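Local coordinates for McyG protein (Microcystis aeruginosa PCC 7806, PDB 4R0M) that probably activates a phenylalanine-like starter acid as its adenylate for loading onto a peptidyl carrier protein in microcystin assembly, at residues F91-P99 with L168-L179; E451-V462 with K502-F511. All coordinates share one frame; numbering follows the deposited sequence.

Overall arrangement
The two contacts belong to different parts of the adenylating enzyme and lie on opposite sides of the chain's centre, their own centres about 48 Å apart and their nearest atoms about 25 Å apart. Contact 1 comes first along the chain and is closed before contact 2 opens; it joins an edge strand to the start of the strand that runs toward the phosphate-binding loop expected in this family. Contact 2 pairs two helices of what is probably the small C-terminal subdomain of the adenylation enzyme. Neither touches the bound phenylalanyl-adenylate, yet each has a side chain about 12 Å from it: Leu178 in contact 1 and Glu451 in contact 2.

Contact 1: F91-P99 with L168-L179; sequences FLGGIIPVP and LPILDPQDAALL
Strands 96-99 and 176-179 run almost parallel, 14° apart with their axes 5.3 Å from each other at closest approach, and Ile96 lies level with Ala177, and Val98 with Leu179. Pairing is sparse: one weak hydrogen bond, Leu179 N to Pro97 O (3.4 Å), is joined by a CA-H...O contact from Val98 CA to Leu179 O. Pro97 and Pro99 have no N-H to give, which suits a border where few bonds are made. Where the strands part, a water donates to both Ile95 O and Ala177 O. Ala177 O also meets the edge of the Phe91 ring in its plane, at CE1 (3.2 Å). A classic beta bulge at Ala177 and Leu178, opposite Leu194, interrupts the regular pairing of strand 176-182 with 190-195. Strand 96-99 is itself the edge of a four-stranded parallel sheet, bonded through Ile96 and Val98 to strand 72-76, so the contact brings the two sheets of this AMP-binding fold together. Branched Ile96 suits the seam: its CD1 reaches Ala176 CB, while CG2, anti to the backbone N, meets Leu179 CB (3.8 Å). Leu178 CD1 fits against Pro97 CG and Pro99 CD, its side chain crossing both rings at about a right angle. Before the strand, helix 80-93 ends in a Schellman motif at Gly94, whose positive phi favours glycine; a CB there would also collide with Leu171 CD2. Leu168 CD2 packs on Leu92 CB (3.8 Å), and Pro169 CD rests against Leu92 O (3.4 Å).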
loop_
_atom_site.group_PDB
_atom_site.type_symbol
_atom_site.label_atom_id
_atom_site.label_comp_id
_atom_site.label_asym_id
_atom_site.label_seq_id
_atom_site.Cartn_x
_atom_site.Cartn_y
_atom_site.Cartn_z
ATOM N N PHE A 91 -10.282 -2.722 18.364
ATOM C CA PHE A 91 -9.326 -1.887 19.103
ATOM C C PHE A 91 -9.786 -1.625 20.541
ATOM O O PHE A 91 -9.007 -1.782 21.484
ATOM C CB PHE A 91 -9.072 -0.557 18.382
ATOM C CG PHE A 91 -8.245 -0.678 17.126
ATOM C CD1 PHE A 91 -7.388 -1.757 16.924
ATOM C CD2 PHE A 91 -8.299 0.316 16.156
ATOM C CE1 PHE A 91 -6.622 -1.850 15.769
ATOM C CE2 PHE A 91 -7.533 0.228 15.000
ATOM C CZ PHE A 91 -6.694 -0.858 14.806
ATOM N N LEU A 92 -11.055 -1.247 20.697
ATOM C CA LEU A 92 -11.626 -0.915 22.004
ATOM C C LEU A 92 -11.700 -2.110 22.955
ATOM O O LEU A 92 -11.521 -1.955 24.163
ATOM C CB LEU A 92 -13.019 -0.297 21.850
ATOM C CG LEU A 92 -13.214 1.032 21.112
ATOM C CD1 LEU A 92 -14.699 1.334 20.995
ATOM C CD2 LEU A 92 -12.493 2.187 21.789
ATOM N N GLY A 93 -11.959 -3.297 22.409
ATOM C CA GLY A 93 -12.113 -4.498 23.229
ATOM C C GLY A 93 -10.844 -5.286 23.488
ATOM O O GLY A 93 -10.877 -6.308 24.173
ATOM N N GLY A 94 -9.726 -4.817 22.944
ATOM C CA GLY A 94 -8.462 -5.542 23.041
ATOM C C GLY A 94 -8.440 -6.812 22.207
ATOM O O GLY A 94 -7.652 -7.720 22.473
ATOM N N ILE A 95 -9.324 -6.878 21.211
ATOM C CA ILE A 95 -9.335 -7.962 20.231
ATOM C C ILE A 95 -8.467 -7.509 19.063
ATOM O O ILE A 95 -8.571 -6.369 18.619
ATOM C CB ILE A 95 -10.771 -8.268 19.742
ATOM C CG1 ILE A 95 -11.648 -8.739 20.909
ATOM C CG2 ILE A 95 -10.761 -9.313 18.630
ATOM C CD1 ILE A 95 -13.136 -8.589 20.666
ATOM N N ILE A 96 -7.596 -8.392 18.586
ATOM C CA ILE A 96 -6.676 -8.044 17.504
ATOM C C ILE A 96 -7.320 -8.286 16.133
ATOM O O ILE A 96 -7.559 -9.436 15.753
ATOM C CB ILE A 96 -5.331 -8.797 17.630
ATOM C CG1 ILE A 96 -4.656 -8.469 18.969
ATOM C CG2 ILE A 96 -4.403 -8.449 16.469
ATOM C CD1 ILE A 96 -3.670 -9.514 19.447
ATOM N N PRO A 97 -7.608 -7.200 15.389
ATOM C CA PRO A 97 -8.148 -7.359 14.043
ATOM C C PRO A 97 -7.049 -7.768 13.066
ATOM O O PRO A 97 -5.910 -7.306 13.182
ATOM C CB PRO A 97 -8.673 -5.963 13.706
ATOM C CG PRO A 97 -7.810 -5.038 14.497
ATOM C CD PRO A 97 -7.375 -5.782 15.728
ATOM N N VAL A 98 -7.392 -8.651 12.131
ATOM C CA VAL A 98 -6.450 -9.101 11.110
ATOM C C VAL A 98 -7.061 -8.818 9.738
ATOM O O VAL A 98 -7.714 -9.685 9.146
ATOM C CB VAL A 98 -6.081 -10.595 11.275
ATOM C CG1 VAL A 98 -4.974 -10.991 10.306
ATOM C CG2 VAL A 98 -5.646 -10.886 12.707
ATOM N N PRO A 99 -6.874 -7.583 9.239
ATOM C CA PRO A 99 -7.464 -7.193 7.966
ATOM C C PRO A 99 -6.733 -7.844 6.802
ATOM O O PRO A 99 -5.503 -7.806 6.741
ATOM C CB PRO A 99 -7.276 -5.666 7.933
ATOM C CG PRO A 99 -6.805 -5.274 9.298
ATOM C CD PRO A 99 -6.102 -6.482 9.834
ATOM N N LEU A 168 -15.077 -0.648 29.211
ATOM C CA LEU A 168 -13.959 -0.947 28.320
ATOM C C LEU A 168 -12.713 -1.357 29.102
ATOM O O LEU A 168 -12.474 -0.831 30.190
ATOM C CB LEU A 168 -13.647 0.262 27.432
ATOM C CG LEU A 168 -14.641 0.590 26.312
ATOM C CD1 LEU A 168 -14.335 1.952 25.707
ATOM C CD2 LEU A 168 -14.638 -0.493 25.241
ATOM N N PRO A 169 -11.915 -2.296 28.553
ATOM C CA PRO A 169 -10.690 -2.722 29.237
ATOM C C PRO A 169 -9.583 -1.677 29.163
ATOM O O PRO A 169 -9.486 -0.948 28.176
ATOM C CB PRO A 169 -10.277 -3.978 28.466
ATOM C CG PRO A 169 -10.846 -3.788 27.102
ATOM C CD PRO A 169 -12.144 -3.063 27.312
ATOM N N ILE A 170 -8.765 -1.603 30.211
ATOM C CA ILE A 170 -7.579 -0.749 30.202
ATOM C C ILE A 170 -6.428 -1.574 29.643
ATOM O O ILE A 170 -6.118 -2.652 30.155
ATOM C CB ILE A 170 -7.232 -0.193 31.604
ATOM C CG1 ILE A 170 -8.474 0.426 32.263
ATOM C CG2 ILE A 170 -6.105 0.831 31.506
ATOM C CD1 ILE A 170 -8.322 0.723 33.741
ATOM N N LEU A 171 -5.803 -1.064 28.586
ATOM C CA LEU A 171 -4.826 -1.838 27.827
ATOM C C LEU A 171 -3.402 -1.314 27.971
ATOM O O LEU A 171 -3.183 -0.125 28.222
ATOM C CB LEU A 171 -5.220 -1.879 26.346
ATOM C CG LEU A 171 -6.635 -2.349 25.992
ATOM C CD1 LEU A 171 -7.030 -1.850 24.609
ATOM C CD2 LEU A 171 -6.762 -3.864 26.087
ATOM N N ASP A 172 -2.440 -2.219 27.817
ATOM C CA ASP A 172 -1.034 -1.858 27.737
ATOM C C ASP A 172 -0.746 -1.409 26.306
ATOM O O ASP A 172 -1.000 -2.159 25.363
ATOM C CB ASP A 172 -0.163 -3.066 28.097
ATOM C CG ASP A 172 1.276 -2.692 28.406
ATOM O OD1 ASP A 172 1.835 -1.785 27.754
ATOM O OD2 ASP A 172 1.862 -3.328 29.307
ATOM N N PRO A 173 -0.224 -0.180 26.135
ATOM C CA PRO A 173 0.142 0.290 24.794
ATOM C C PRO A 173 1.241 -0.553 24.131
ATOM O O PRO A 173 1.415 -0.481 22.908
ATOM C CB PRO A 173 0.627 1.728 25.035
ATOM C CG PRO A 173 0.920 1.809 26.495
ATOM C CD PRO A 173 -0.045 0.871 27.151
ATOM N N GLN A 174 1.959 -1.344 24.929
ATOM C CA GLN A 174 2.995 -2.252 24.420
ATOM C C GLN A 174 2.431 -3.602 23.957
ATOM O O GLN A 174 3.155 -4.423 23.391
ATOM C CB GLN A 174 4.103 -2.467 25.463
ATOM C CG GLN A 174 4.977 -1.247 25.740
ATOM C CD GLN A 174 6.013 -0.986 24.657
ATOM O OE1 GLN A 174 5.681 -0.830 23.478
ATOM N NE2 GLN A 174 7.278 -0.923 25.058
ATOM N N ASP A 175 1.146 -3.834 24.210
ATOM C CA ASP A 175 0.470 -5.027 23.712
ATOM C C ASP A 175 0.133 -4.865 22.238
ATOM O O ASP A 175 -0.044 -3.743 21.754
ATOM C CB ASP A 175 -0.814 -5.302 24.502
ATOM C CG ASP A 175 -0.546 -5.854 25.891
ATOM O OD1 ASP A 175 0.572 -6.351 26.147
ATOM O OD2 ASP A 175 -1.466 -5.798 26.733
ATOM N N ALA A 176 0.047 -5.991 21.533
ATOM C CA ALA A 176 -0.365 -6.015 20.133
ATOM C C ALA A 176 -1.762 -5.425 19.968
ATOM O O ALA A 176 -2.676 -5.746 20.731
ATOM C CB ALA A 176 -0.324 -7.437 19.594
ATOM N N ALA A 177 -1.910 -4.556 18.973
ATOM C CA ALA A 177 -3.192 -3.931 18.667
ATOM C C ALA A 177 -3.656 -4.269 17.251
ATOM O O ALA A 177 -4.850 -4.237 16.959
ATOM C CB ALA A 177 -3.099 -2.422 18.844
ATOM N N LEU A 178 -2.702 -4.585 16.378
ATOM C CA LEU A 178 -2.983 -4.799 14.967
ATOM C C LEU A 178 -2.012 -5.801 14.355
ATOM O O LEU A 178 -0.796 -5.694 14.535
ATOM C CB LEU A 178 -2.919 -3.465 14.213
ATOM C CG LEU A 178 -3.227 -3.408 12.711
ATOM C CD1 LEU A 178 -4.656 -3.838 12.399
ATOM C CD2 LEU A 178 -2.962 -2.001 12.197
ATOM N N LEU A 179 -2.561 -6.776 13.641
ATOM C CA LEU A 179 -1.755 -7.781 12.959
ATOM C C LEU A 179 -2.022 -7.728 11.457
ATOM O O LEU A 179 -3.131 -8.019 11.009
ATOM C CB LEU A 179 -2.041 -9.174 13.531
ATOM C CG LEU A 179 -1.287 -10.398 12.998
ATOM C CD1 LEU A 179 0.222 -10.250 13.120
ATOM C CD2 LEU A 179 -1.757 -11.643 13.734
HETATM O O HOH W 1 -6.706 -4.424 18.925
#

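Contact 2: E451-V462 with K502-F511; sequences ELETTIEELEGV and KIRSHVTQKF
Phe511 lies against Leu452, whose CD2 sits over the centre of the ring in a CH-pi contact, 3.7 Å from the centroid. The ring's edge meets Thr455, with OG1 3.3 Å from CE2, and Glu451 OE1 approaches CE1. A flat aromatic suits this site, offering a leucine its face and polar groups its C-H rim; an alanine here would probably leave Leu452 CD2 without its aromatic cover and open a gap beside Thr455. About a turn and a half earlier, Leu459 CD2 lies over one face of His506, displaced toward the rim and 3.8 Å from the centroid, while Glu458 OE1 comes to the edge at CE1 with carboxylate and ring planes 80° apart. His506 CG stands anti to its backbone N (chi1 -161°), which swings the ring toward Thr455 CG2 and Leu459. Thr455 is itself steadied by OG1 donating to Glu451 O (2.7 Å), which also accepts Thr455 N from the other face of its plane. Deeper in, Ile456 CG1 packs on Val507 CG2 (3.9 Å) and Val462 CG2 on Ile503 CD1, branched residues filling the apolar side. Helix segments 451-457 and 502-511 cross at 126°, their axes 9.8 Å apart, in what is probably the small C-terminal subdomain of this ANL-family enzyme. Both pack against strand 479-486: Leu452 on Leu482, Ile456 and Val507 on Ile484, Ile503 on Phe486; helix 310-320 borders Thr454 and Glu458.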
loop_
_atom_site.group_PDB
_atom_site.type_symbol
_atom_site.label_atom_id
_atom_site.label_comp_id
_atom_site.label_asym_id
_atom_site.label_seq_id
_atom_site.Cartn_x
_atom_site.Cartn_y
_atom_site.Cartn_z
ATOM N N GLU A 451 12.337 2.876 -14.319
ATOM C CA GLU A 451 12.681 3.629 -15.529
ATOM C C GLU A 451 12.194 2.895 -16.769
ATOM O O GLU A 451 11.520 3.476 -17.623
ATOM C CB GLU A 451 14.192 3.825 -15.637
ATOM C CG GLU A 451 14.773 4.928 -14.772
ATOM C CD GLU A 451 16.265 5.092 -14.993
ATOM O OE1 GLU A 451 16.679 5.331 -16.151
ATOM O OE2 GLU A 451 17.028 4.977 -14.012
ATOM N N LEU A 452 12.541 1.610 -16.853
ATOM C CA LEU A 452 12.115 0.750 -17.952
ATOM C C LEU A 452 10.599 0.742 -18.070
ATOM O O LEU A 452 10.056 0.997 -19.146
ATOM C CB LEU A 452 12.650 -0.672 -17.763
ATOM C CG LEU A 452 14.164 -0.864 -17.897
ATOM C CD1 LEU A 452 14.626 -2.093 -17.127
ATOM C CD2 LEU A 452 14.586 -0.942 -19.360
ATOM N N GLU A 453 9.928 0.480 -16.948
ATOM C CA GLU A 453 8.467 0.454 -16.883
ATOM C C GLU A 453 7.831 1.779 -17.298
ATOM O O GLU A 453 6.863 1.787 -18.057
ATOM C CB GLU A 453 7.996 0.041 -15.487
ATOM C CG GLU A 453 8.116 -1.451 -15.216
ATOM C CD GLU A 453 8.339 -1.779 -13.752
ATOM O OE1 GLU A 453 7.945 -0.977 -12.877
ATOM O OE2 GLU A 453 8.912 -2.852 -13.473
ATOM N N THR A 454 8.382 2.892 -16.811
ATOM C CA THR A 454 7.887 4.222 -17.179
ATOM C C THR A 454 8.037 4.441 -18.683
ATOM O O THR A 454 7.102 4.900 -19.344
ATOM C CB THR A 454 8.613 5.349 -16.409
ATOM O OG1 THR A 454 8.549 5.089 -15.003
ATOM C CG2 THR A 454 7.978 6.707 -16.693
ATOM N N THR A 455 9.210 4.090 -19.211
ATOM C CA THR A 455 9.504 4.215 -20.641
ATOM C C THR A 455 8.520 3.401 -21.484
ATOM O O THR A 455 8.008 3.892 -22.492
ATOM C CB THR A 455 10.953 3.795 -20.956
ATOM O OG1 THR A 455 11.848 4.470 -20.066
ATOM C CG2 THR A 455 11.322 4.142 -22.392
ATOM N N ILE A 456 8.257 2.167 -21.054
ATOM C CA ILE A 456 7.279 1.295 -21.707
ATOM C C ILE A 456 5.884 1.920 -21.672
ATOM O O ILE A 456 5.168 1.908 -22.675
ATOM C CB ILE A 456 7.236 -0.104 -21.047
ATOM C CG1 ILE A 456 8.580 -0.817 -21.203
ATOM C CG2 ILE A 456 6.125 -0.960 -21.647
ATOM C CD1 ILE A 456 8.877 -1.807 -20.097
ATOM N N GLU A 457 5.516 2.480 -20.521
ATOM C CA GLU A 457 4.162 3.001 -20.311
ATOM C C GLU A 457 3.864 4.311 -21.048
ATOM O O GLU A 457 2.712 4.740 -21.111
ATOM C CB GLU A 457 3.843 3.101 -18.815
ATOM C CG GLU A 457 3.639 1.738 -18.165
ATOM C CD GLU A 457 3.248 1.805 -16.698
ATOM O OE1 GLU A 457 3.481 2.849 -16.051
ATOM O OE2 GLU A 457 2.712 0.797 -16.189
ATOM N N GLU A 458 4.899 4.929 -21.618
ATOM C CA GLU A 458 4.731 6.088 -22.499
ATOM C C GLU A 458 4.064 5.697 -23.817
ATOM O O GLU A 458 3.383 6.512 -24.444
ATOM C CB GLU A 458 6.083 6.736 -22.808
ATOM C CG GLU A 458 6.774 7.399 -21.626
ATOM C CD GLU A 458 8.221 7.757 -21.919
ATOM O OE1 GLU A 458 8.631 7.704 -23.100
ATOM O OE2 GLU A 458 8.956 8.089 -20.966
ATOM N N LEU A 459 4.266 4.447 -24.231
ATOM C CA LEU A 459 3.794 3.965 -25.528
ATOM C C LEU A 459 2.285 3.776 -25.606
ATOM O O LEU A 459 1.654 3.290 -24.665
ATOM C CB LEU A 459 4.491 2.653 -25.901
ATOM C CG LEU A 459 5.994 2.686 -26.174
ATOM C CD1 LEU A 459 6.566 1.281 -26.063
ATOM C CD2 LEU A 459 6.293 3.293 -27.537
ATOM N N GLU A 460 1.724 4.164 -26.749
ATOM C CA GLU A 460 0.327 3.912 -27.078
ATOM C C GLU A 460 0.072 2.405 -27.143
ATOM O O GLU A 460 0.833 1.665 -27.775
ATOM C CB GLU A 460 -0.017 4.576 -28.418
ATOM C CG GLU A 460 -1.389 4.234 -28.986
ATOM C CD GLU A 460 -2.528 4.736 -28.120
ATOM O OE1 GLU A 460 -2.669 5.970 -27.973
ATOM O OE2 GLU A 460 -3.286 3.893 -27.589
ATOM N N GLY A 461 -0.991 1.960 -26.476
ATOM C CA GLY A 461 -1.358 0.544 -26.462
ATOM C C GLY A 461 -0.930 -0.208 -25.214
ATOM O O GLY A 461 -1.304 -1.368 -25.025
ATOM N N VAL A 462 -0.138 0.447 -24.366
ATOM C CA VAL A 462 0.298 -0.139 -23.097
ATOM C C VAL A 462 -0.514 0.469 -21.954
ATOM O O VAL A 462 -0.452 1.678 -21.711
ATOM C CB VAL A 462 1.811 0.072 -22.857
ATOM C CG1 VAL A 462 2.231 -0.474 -21.498
ATOM C CG2 VAL A 462 2.623 -0.579 -23.970
ATOM N N LYS A 502 6.645 -2.784 -30.847
ATOM C CA LYS A 502 6.795 -1.379 -30.484
ATOM C C LYS A 502 7.484 -1.195 -29.130
ATOM O O LYS A 502 8.197 -0.211 -28.924
ATOM C CB LYS A 502 5.428 -0.698 -30.481
ATOM C CG LYS A 502 5.448 0.755 -30.931
ATOM C CD LYS A 502 4.080 1.196 -31.437
ATOM C CE LYS A 502 3.758 0.586 -32.796
ATOM N NZ LYS A 502 2.339 0.806 -33.193
ATOM N N ILE A 503 7.275 -2.145 -28.219
ATOM C CA ILE A 503 7.909 -2.122 -26.898
ATOM C C ILE A 503 9.408 -2.420 -26.996
ATOM O O ILE A 503 10.227 -1.681 -26.445
ATOM C CB ILE A 503 7.209 -3.080 -25.898
ATOM C CG1 ILE A 503 5.824 -2.540 -25.529
ATOM C CG2 ILE A 503 8.038 -3.256 -24.631
ATOM C CD1 ILE A 503 4.887 -3.565 -24.926
ATOM N N ARG A 504 9.757 -3.489 -27.711
ATOM C CA ARG A 504 11.154 -3.906 -27.867
ATOM C C ARG A 504 12.041 -2.802 -28.448
ATOM O O ARG A 504 13.118 -2.529 -27.913
ATOM C CB ARG A 504 11.255 -5.168 -28.726
ATOM C CG ARG A 504 12.542 -5.955 -28.510
ATOM C CD ARG A 504 12.692 -7.110 -29.492
ATOM N NE ARG A 504 11.478 -7.920 -29.632
ATOM C CZ ARG A 504 11.117 -8.900 -28.808
ATOM N NH1 ARG A 504 11.862 -9.211 -27.756
ATOM N NH2 ARG A 504 9.996 -9.571 -29.036
ATOM N N SER A 505 11.584 -2.173 -29.530
ATOM C CA SER A 505 12.357 -1.119 -30.192
ATOM C C SER A 505 12.509 0.128 -29.319
ATOM O O SER A 505 13.613 0.660 -29.181
ATOM C CB SER A 505 11.755 -0.761 -31.553
ATOM O OG SER A 505 10.414 -0.330 -31.422
ATOM N N HIS A 506 11.407 0.573 -28.716
ATOM C CA HIS A 506 11.415 1.747 -27.837
ATOM C C HIS A 506 12.347 1.589 -26.663
ATOM O O HIS A 506 13.013 2.547 -26.267
ATOM C CB HIS A 506 10.005 2.077 -27.364
ATOM C CG HIS A 506 9.848 3.487 -26.850
ATOM N ND1 HIS A 506 9.768 3.777 -25.537
ATOM C CD2 HIS A 506 9.757 4.703 -27.527
ATOM C CE1 HIS A 506 9.631 5.107 -25.379
ATOM N NE2 HIS A 506 9.627 5.673 -26.598
ATOM N N VAL A 507 12.413 0.377 -26.111
ATOM C CA VAL A 507 13.334 0.068 -25.009
ATOM C C VAL A 507 14.801 0.077 -25.460
ATOM O O VAL A 507 15.669 0.574 -24.735
ATOM C CB VAL A 507 12.969 -1.267 -24.305
ATOM C CG1 VAL A 507 14.065 -1.711 -23.343
ATOM C CG2 VAL A 507 11.652 -1.128 -23.556
ATOM N N THR A 508 15.073 -0.459 -26.652
ATOM C CA THR A 508 16.441 -0.482 -27.195
ATOM C C THR A 508 16.943 0.920 -27.514
ATOM O O THR A 508 18.084 1.260 -27.197
ATOM C CB THR A 508 16.578 -1.355 -28.466
ATOM O OG1 THR A 508 15.657 -0.909 -29.471
ATOM C CG2 THR A 508 16.307 -2.796 -28.161
ATOM N N GLN A 509 16.081 1.723 -28.137
ATOM C CA GLN A 509 16.412 3.095 -28.522
ATOM C C GLN A 509 16.830 3.961 -27.337
ATOM O O GLN A 509 17.712 4.810 -27.470
ATOM C CB GLN A 509 15.235 3.758 -29.250
ATOM C CG GLN A 509 14.889 3.166 -30.614
ATOM C CD GLN A 509 15.965 3.379 -31.667
ATOM O OE1 GLN A 509 16.785 4.294 -31.571
ATOM N NE2 GLN A 509 15.961 2.530 -32.688
ATOM N N LYS A 510 16.206 3.737 -26.180
ATOM C CA LYS A 510 16.437 4.574 -25.001
ATOM C C LYS A 510 17.496 4.025 -24.051
ATOM O O LYS A 510 18.207 4.796 -23.404
ATOM C CB LYS A 510 15.126 4.822 -24.239
ATOM C CG LYS A 510 14.019 5.488 -25.053
ATOM C CD LYS A 510 14.311 6.953 -25.357
ATOM C CE LYS A 510 13.195 7.579 -26.182
ATOM N NZ LYS A 510 13.476 8.998 -26.543
ATOM N N PHE A 511 17.607 2.701 -23.969
ATOM C CA PHE A 511 18.488 2.063 -22.983
ATOM C C PHE A 511 19.712 1.351 -23.564
ATOM O O PHE A 511 20.702 1.152 -22.860
ATOM C CB PHE A 511 17.690 1.103 -22.092
ATOM C CG PHE A 511 16.735 1.794 -21.161
ATOM C CD1 PHE A 511 17.149 2.199 -19.896
ATOM C CD2 PHE A 511 15.422 2.042 -21.546
ATOM C CE1 PHE A 511 16.271 2.840 -19.033
ATOM C CE2 PHE A 511 14.539 2.681 -20.689
ATOM C CZ PHE A 511 14.964 3.080 -19.429
#